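Long-range contacts in probable transcriptional regulator, AsnC family (Thermus thermophilus, PDB 2DJW), which is of unknown function but, as a stand-alone RAM-domain protein of the AsnC family, may take part in sequence-specific DNA binding: residues A4-P10 with V66-L72; M1-F5 with L43-V49. All coordinates share one frame; numbering follows the deposited sequence.

Contact 1. Residues A4-P10 with V66-L72; sequences AFVLIRP and VERTETL
The F5 ring turns an edge to L72, with the carbonyl O of L72 near the ring plane, 3.6 Å from CD2. The R9 guanidinium meets R68 obliquely, NH1 lying 3.5 Å from CB of R68, and the two guanidinium planes are 70° apart. A chi1 of 166° swings CG of R9 opposite the backbone N and past E67 OE2 at 3.5 Å, while its NH2 bonds P37 O and its guanidinium makes a cation-pi contact with Y38. On the same face L7 lies beside E70, and its CD1 meets L72 CD2 at 3.9 Å. Replacing L7 with alanine would probably leave L72 CD2 without its methyl partners and open a gap next to E70. The other face carries V6, whose CG1 touches T69 OG1 at 3.4 Å; V6, T69 and T71 all pack on helix 52-60. Backbone bonds pair F5 with L72 and L7 with E70. At the far end R9 O accepts from both E67 N, at 2.8 Å, and R68 N, at 3.2 Å. Two residues thus face one, the definition of a classic beta bulge, here in the antiparallel pairing of first and last strands of the ferredoxin-like RAM-domain sheet.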
loop_
_atom_site.group_PDB
_atom_site.type_symbol
_atom_site.label_atom_id
_atom_site.label_comp_id
_atom_site.label_asym_id
_atom_site.label_seq_id
_atom_site.Cartn_x
_atom_site.Cartn_y
_atom_site.Cartn_z
ATOM N N ALA A 4 -4.305 -3.545 25.100
ATOM C CA ALA A 4 -3.651 -3.319 23.827
ATOM C C ALA A 4 -3.588 -4.635 23.059
ATOM O O ALA A 4 -3.524 -5.720 23.652
ATOM C CB ALA A 4 -2.253 -2.753 24.050
ATOM N N PHE A 5 -3.628 -4.538 21.738
ATOM C CA PHE A 5 -3.502 -5.701 20.867
ATOM C C PHE A 5 -2.194 -5.477 20.152
ATOM O O PHE A 5 -2.072 -4.511 19.401
ATOM C CB PHE A 5 -4.673 -5.780 19.859
ATOM C CG PHE A 5 -6.026 -5.927 20.521
ATOM C CD1 PHE A 5 -6.569 -7.184 20.750
ATOM C CD2 PHE A 5 -6.733 -4.801 20.967
ATOM C CE1 PHE A 5 -7.800 -7.320 21.398
ATOM C CE2 PHE A 5 -7.962 -4.938 21.611
ATOM C CZ PHE A 5 -8.505 -6.190 21.822
ATOM N N VAL A 6 -1.202 -6.330 20.426
ATOM C CA VAL A 6 0.119 -6.192 19.783
ATOM C C VAL A 6 0.267 -7.176 18.630
ATOM O O VAL A 6 0.208 -8.396 18.800
ATOM C CB VAL A 6 1.333 -6.265 20.760
ATOM C CG1 VAL A 6 2.591 -5.826 20.055
ATOM C CG2 VAL A 6 1.100 -5.382 21.985
ATOM N N LEU A 7 0.415 -6.612 17.444
ATOM C CA LEU A 7 0.539 -7.383 16.236
ATOM C C LEU A 7 2.045 -7.580 15.938
ATOM O O LEU A 7 2.782 -6.618 15.750
ATOM C CB LEU A 7 -0.175 -6.635 15.100
ATOM C CG LEU A 7 -1.709 -6.714 14.848
ATOM C CD1 LEU A 7 -2.610 -6.692 16.092
ATOM C CD2 LEU A 7 -2.138 -5.622 13.853
ATOM N N ILE A 8 2.474 -8.846 15.910
ATOM C CA ILE A 8 3.891 -9.209 15.730
ATOM C C ILE A 8 4.105 -9.979 14.420
ATOM O O ILE A 8 3.515 -11.047 14.215
ATOM C CB ILE A 8 4.410 -10.039 16.925
ATOM C CG1 ILE A 8 3.967 -9.437 18.257
ATOM C CG2 ILE A 8 5.922 -10.223 16.901
ATOM C CD1 ILE A 8 2.975 -10.331 18.989
ATOM N N ARG A 9 4.907 -9.405 13.525
ATOM C CA ARG A 9 5.397 -10.116 12.350
ATOM C C ARG A 9 6.831 -10.619 12.599
ATOM O O ARG A 9 7.796 -9.832 12.599
ATOM C CB ARG A 9 5.364 -9.227 11.100
ATOM C CG ARG A 9 6.166 -9.787 9.902
ATOM C CD ARG A 9 6.058 -8.895 8.691
ATOM N NE ARG A 9 4.646 -8.601 8.425
ATOM C CZ ARG A 9 4.080 -7.394 8.470
ATOM N NH1 ARG A 9 4.801 -6.303 8.726
ATOM N NH2 ARG A 9 2.783 -7.287 8.229
ATOM N N PRO A 10 6.973 -11.930 12.856
ATOM C CA PRO A 10 8.301 -12.517 13.042
ATOM C C PRO A 10 8.905 -13.000 11.731
ATOM O O PRO A 10 8.174 -13.193 10.740
ATOM C CB PRO A 10 8.002 -13.720 13.922
ATOM C CG PRO A 10 6.661 -14.182 13.461
ATOM C CD PRO A 10 5.908 -12.945 13.004
ATOM N N VAL A 66 12.137 -10.550 15.379
ATOM C CA VAL A 66 10.921 -9.765 15.121
ATOM C C VAL A 66 11.157 -8.698 14.044
ATOM O O VAL A 66 12.008 -7.816 14.186
ATOM C CB VAL A 66 10.285 -9.167 16.413
ATOM C CG1 VAL A 66 10.157 -10.223 17.533
ATOM C CG2 VAL A 66 11.060 -7.991 16.890
ATOM N N GLU A 67 10.426 -8.811 12.949
ATOM C CA GLU A 67 10.552 -7.866 11.858
ATOM C C GLU A 67 9.777 -6.555 12.117
ATOM O O GLU A 67 10.368 -5.467 12.115
ATOM C CB GLU A 67 10.118 -8.521 10.548
ATOM C CG GLU A 67 11.137 -9.510 10.007
ATOM C CD GLU A 67 10.638 -10.255 8.802
ATOM O OE1 GLU A 67 11.476 -10.760 8.025
ATOM O OE2 GLU A 67 9.405 -10.358 8.631
ATOM N N ARG A 68 8.462 -6.672 12.326
ATOM C CA ARG A 68 7.596 -5.532 12.627
ATOM C C ARG A 68 6.645 -5.851 13.774
ATOM O O ARG A 68 6.174 -6.985 13.922
ATOM C CB ARG A 68 6.766 -5.111 11.405
ATOM C CG ARG A 68 7.570 -4.559 10.211
ATOM C CD ARG A 68 8.012 -3.092 10.388
ATOM N NE ARG A 68 8.892 -2.703 9.284
ATOM C CZ ARG A 68 8.543 -1.918 8.259
ATOM N NH1 ARG A 68 7.325 -1.373 8.183
ATOM N NH2 ARG A 68 9.433 -1.650 7.307
ATOM N N THR A 69 6.370 -4.822 14.563
ATOM C CA THR A 69 5.317 -4.829 15.575
ATOM C C THR A 69 4.308 -3.689 15.261
ATOM O O THR A 69 4.706 -2.601 14.768
ATOM C CB THR A 69 5.939 -4.683 16.993
ATOM O OG1 THR A 69 5.169 -5.404 17.942
ATOM C CG2 THR A 69 6.032 -3.243 17.436
ATOM N N GLU A 70 3.020 -3.934 15.529
ATOM C CA GLU A 70 2.013 -2.855 15.484
ATOM C C GLU A 70 1.020 -2.926 16.634
ATOM O O GLU A 70 0.296 -3.882 16.752
ATOM C CB GLU A 70 1.273 -2.824 14.140
ATOM C CG GLU A 70 0.849 -1.425 13.743
ATOM C CD GLU A 70 -0.406 -1.380 12.883
ATOM O OE1 GLU A 70 -0.619 -2.303 12.076
ATOM O OE2 GLU A 70 -1.168 -0.390 13.000
ATOM N N THR A 71 1.002 -1.908 17.485
ATOM C CA THR A 71 0.176 -1.913 18.691
ATOM C C THR A 71 -1.128 -1.128 18.498
ATOM O O THR A 71 -1.113 0.063 18.123
ATOM C CB THR A 71 0.932 -1.376 19.908
ATOM O OG1 THR A 71 2.113 -2.147 20.098
ATOM C CG2 THR A 71 0.084 -1.473 21.187
ATOM N N LEU A 72 -2.233 -1.832 18.759
ATOM C CA LEU A 72 -3.581 -1.265 18.723
ATOM C C LEU A 72 -4.004 -1.058 20.164
ATOM O O LEU A 72 -4.406 -2.011 20.819
ATOM C CB LEU A 72 -4.548 -2.223 18.016
ATOM C CG LEU A 72 -4.613 -2.347 16.476
ATOM C CD1 LEU A 72 -3.388 -1.946 15.689
ATOM C CD2 LEU A 72 -5.082 -3.713 16.028
#

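Contact 2. Residues M1-F5 with L43-V49; sequences MITAF and LVRLKDV
T3 and R45 run alongside each other in the same direction, as a non-hydrogen-bonded pair in the antiparallel sheet of the ferredoxin-like RAM domain, where strand 2-10 adjoins strand 40-46. The short strand segments run at 154° to each other. The first torsion of T3 (chi1 -64°) sets OG1 beside the backbone N and CG2 anti to it, so the residue offers two different groups: OG1 to R45, and CG2 to L43 CD1 at 3.6 Å. That leucine methyl also approaches F5 obliquely, 3.7 Å from CE1, the two side chains extending in a common direction. The other L43 methyl, CD2, sits over one face of the R45 guanidinium, off its centre. R45 also forms a salt bridge through NH2 with E30 of a second subunit, and Y32 of that subunit packs on T3 and R45, which places this face at a subunit interface. M1 lies across R45, nearly perpendicular to it, its CG 4.0 Å from R45 CB. On the opposite face I2, A4, V44 and L46 point toward the helix side, where V44 and L46 pack on V55 of helix 52-60. A4 CB meets L46 CD1 at 4.2 Å, and I2 extends CD1 to V49 CG2 at 4.0 Å, joining the strand to the turn that leads to E50, a zinc-binding residue. Backbone bonds join I2 with L46 in both directions. R45 NH1 donates to T3 OG1 at 2.9 Å, with the hydroxyl oxygen only 2° out of the guanidinium plane.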
loop_
_atom_site.group_PDB
_atom_site.type_symbol
_atom_site.label_atom_id
_atom_site.label_comp_id
_atom_site.label_asym_id
_atom_site.label_seq_id
_atom_site.Cartn_x
_atom_site.Cartn_y
_atom_site.Cartn_z
ATOM N N MET A 1 -6.741 -0.668 34.273
ATOM C CA MET A 1 -6.011 -1.607 33.384
ATOM C C MET A 1 -6.340 -1.265 31.942
ATOM O O MET A 1 -7.517 -1.277 31.545
ATOM C CB MET A 1 -6.391 -3.051 33.683
ATOM C CG MET A 1 -5.207 -4.032 33.657
ATOM S SD MET A 1 -4.188 -3.987 35.170
ATOM C CE MET A 1 -2.852 -5.100 34.681
ATOM N N ILE A 2 -5.309 -0.908 31.179
ATOM C CA ILE A 2 -5.466 -0.637 29.755
ATOM C C ILE A 2 -5.252 -1.924 28.967
ATOM O O ILE A 2 -4.422 -2.743 29.336
ATOM C CB ILE A 2 -4.488 0.466 29.262
ATOM C CG1 ILE A 2 -4.781 1.790 29.978
ATOM C CG2 ILE A 2 -4.579 0.636 27.753
ATOM C CD1 ILE A 2 -3.751 2.879 29.713
ATOM N N THR A 3 -6.030 -2.100 27.905
ATOM C CA THR A 3 -5.832 -3.181 26.956
ATOM C C THR A 3 -5.174 -2.693 25.646
ATOM O O THR A 3 -5.438 -1.582 25.170
ATOM C CB THR A 3 -7.146 -3.919 26.687
ATOM O OG1 THR A 3 -7.574 -4.541 27.904
ATOM C CG2 THR A 3 -6.977 -5.002 25.627
ATOM N N ALA A 4 -4.305 -3.545 25.100
ATOM C CA ALA A 4 -3.651 -3.319 23.827
ATOM C C ALA A 4 -3.588 -4.635 23.059
ATOM O O ALA A 4 -3.524 -5.720 23.652
ATOM C CB ALA A 4 -2.253 -2.753 24.050
ATOM N N PHE A 5 -3.628 -4.538 21.738
ATOM C CA PHE A 5 -3.502 -5.701 20.867
ATOM C C PHE A 5 -2.194 -5.477 20.152
ATOM O O PHE A 5 -2.072 -4.511 19.401
ATOM C CB PHE A 5 -4.673 -5.780 19.859
ATOM C CG PHE A 5 -6.026 -5.927 20.521
ATOM C CD1 PHE A 5 -6.569 -7.184 20.750
ATOM C CD2 PHE A 5 -6.733 -4.801 20.967
ATOM C CE1 PHE A 5 -7.800 -7.320 21.398
ATOM C CE2 PHE A 5 -7.962 -4.938 21.611
ATOM C CZ PHE A 5 -8.505 -6.190 21.822
ATOM N N LEU A 43 -2.514 -10.251 23.189
ATOM C CA LEU A 43 -3.452 -9.515 24.021
ATOM C C LEU A 43 -2.780 -9.198 25.364
ATOM O O LEU A 43 -2.557 -10.097 26.190
ATOM C CB LEU A 43 -4.733 -10.323 24.234
ATOM C CG LEU A 43 -5.800 -9.743 25.164
ATOM C CD1 LEU A 43 -6.351 -8.439 24.594
ATOM C CD2 LEU A 43 -6.936 -10.746 25.388
ATOM N N VAL A 44 -2.473 -7.913 25.552
ATOM C CA VAL A 44 -1.750 -7.397 26.698
ATOM C C VAL A 44 -2.709 -6.607 27.626
ATOM O O VAL A 44 -3.720 -6.058 27.173
ATOM C CB VAL A 44 -0.542 -6.501 26.242
ATOM C CG1 VAL A 44 0.323 -6.134 27.394
ATOM C CG2 VAL A 44 0.343 -7.223 25.221
ATOM N N ARG A 45 -2.396 -6.579 28.922
ATOM C CA ARG A 45 -3.149 -5.790 29.906
ATOM C C ARG A 45 -2.164 -4.912 30.616
ATOM O O ARG A 45 -1.176 -5.416 31.154
ATOM C CB ARG A 45 -3.837 -6.695 30.937
ATOM C CG ARG A 45 -4.654 -7.836 30.348
ATOM C CD ARG A 45 -5.899 -7.356 29.647
ATOM N NE ARG A 45 -6.790 -8.487 29.425
ATOM C CZ ARG A 45 -7.915 -8.443 28.730
ATOM N NH1 ARG A 45 -8.302 -7.307 28.165
ATOM N NH2 ARG A 45 -8.649 -9.544 28.598
ATOM N N LEU A 46 -2.405 -3.605 30.610
ATOM C CA LEU A 46 -1.428 -2.657 31.153
ATOM C C LEU A 46 -1.916 -1.858 32.359
ATOM O O LEU A 46 -3.071 -1.436 32.407
ATOM C CB LEU A 46 -0.952 -1.693 30.060
ATOM C CG LEU A 46 -0.523 -2.281 28.709
ATOM C CD1 LEU A 46 -0.690 -1.247 27.607
ATOM C CD2 LEU A 46 0.919 -2.792 28.794
ATOM N N LYS A 47 -1.014 -1.641 33.318
ATOM C CA LYS A 47 -1.258 -0.721 34.439
ATOM C C LYS A 47 -1.427 0.719 33.941
ATOM O O LYS A 47 -2.327 1.427 34.377
ATOM C CB LYS A 47 -0.123 -0.812 35.482
ATOM C CG LYS A 47 0.065 0.461 36.363
ATOM C CD LYS A 47 -1.083 0.679 37.390
ATOM C CE LYS A 47 -1.517 2.162 37.497
ATOM N NZ LYS A 47 -0.436 3.108 37.956
ATOM N N ASP A 48 -0.546 1.155 33.048
ATOM C CA ASP A 48 -0.667 2.468 32.434
ATOM C C ASP A 48 -0.151 2.374 31.025
ATOM O O ASP A 48 0.312 1.313 30.627
ATOM C CB ASP A 48 0.073 3.564 33.224
ATOM C CG ASP A 48 1.331 3.067 33.909
ATOM O OD1 ASP A 48 2.119 2.320 33.297
ATOM O OD2 ASP A 48 1.531 3.438 35.084
ATOM N N VAL A 49 -0.244 3.466 30.269
ATOM C CA VAL A 49 0.249 3.485 28.898
ATOM C C VAL A 49 1.732 3.181 28.887
ATOM O O VAL A 49 2.183 2.394 28.072
ATOM C CB VAL A 49 0.070 4.852 28.184
ATOM C CG1 VAL A 49 -0.256 4.624 26.719
ATOM C CG2 VAL A 49 -1.009 5.644 28.820
#

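Contacts 1 and 2 lie on either side of strand 2-10, their centres 14 Å apart: strand 66-77 borders it in contact 1, strand 40-46 in contact 2. Both start from the N-terminal strand and share A4 and F5; along the chain the partner in contact 2 comes first, followed by helix 52-60 and then the partner in contact 1. Across the sheet the order is 28-34, 40-46, 2-10, 66-77, so the first strand is one of the two inner strands, with a partner on each edge, and ties together parts distant in sequence. The contacts meet directly where V6 CG2 packs on V44 CG2 at 3.8 Å, beneath helix 52-60. Both also reach a second subunit, whose V41 packs on F5.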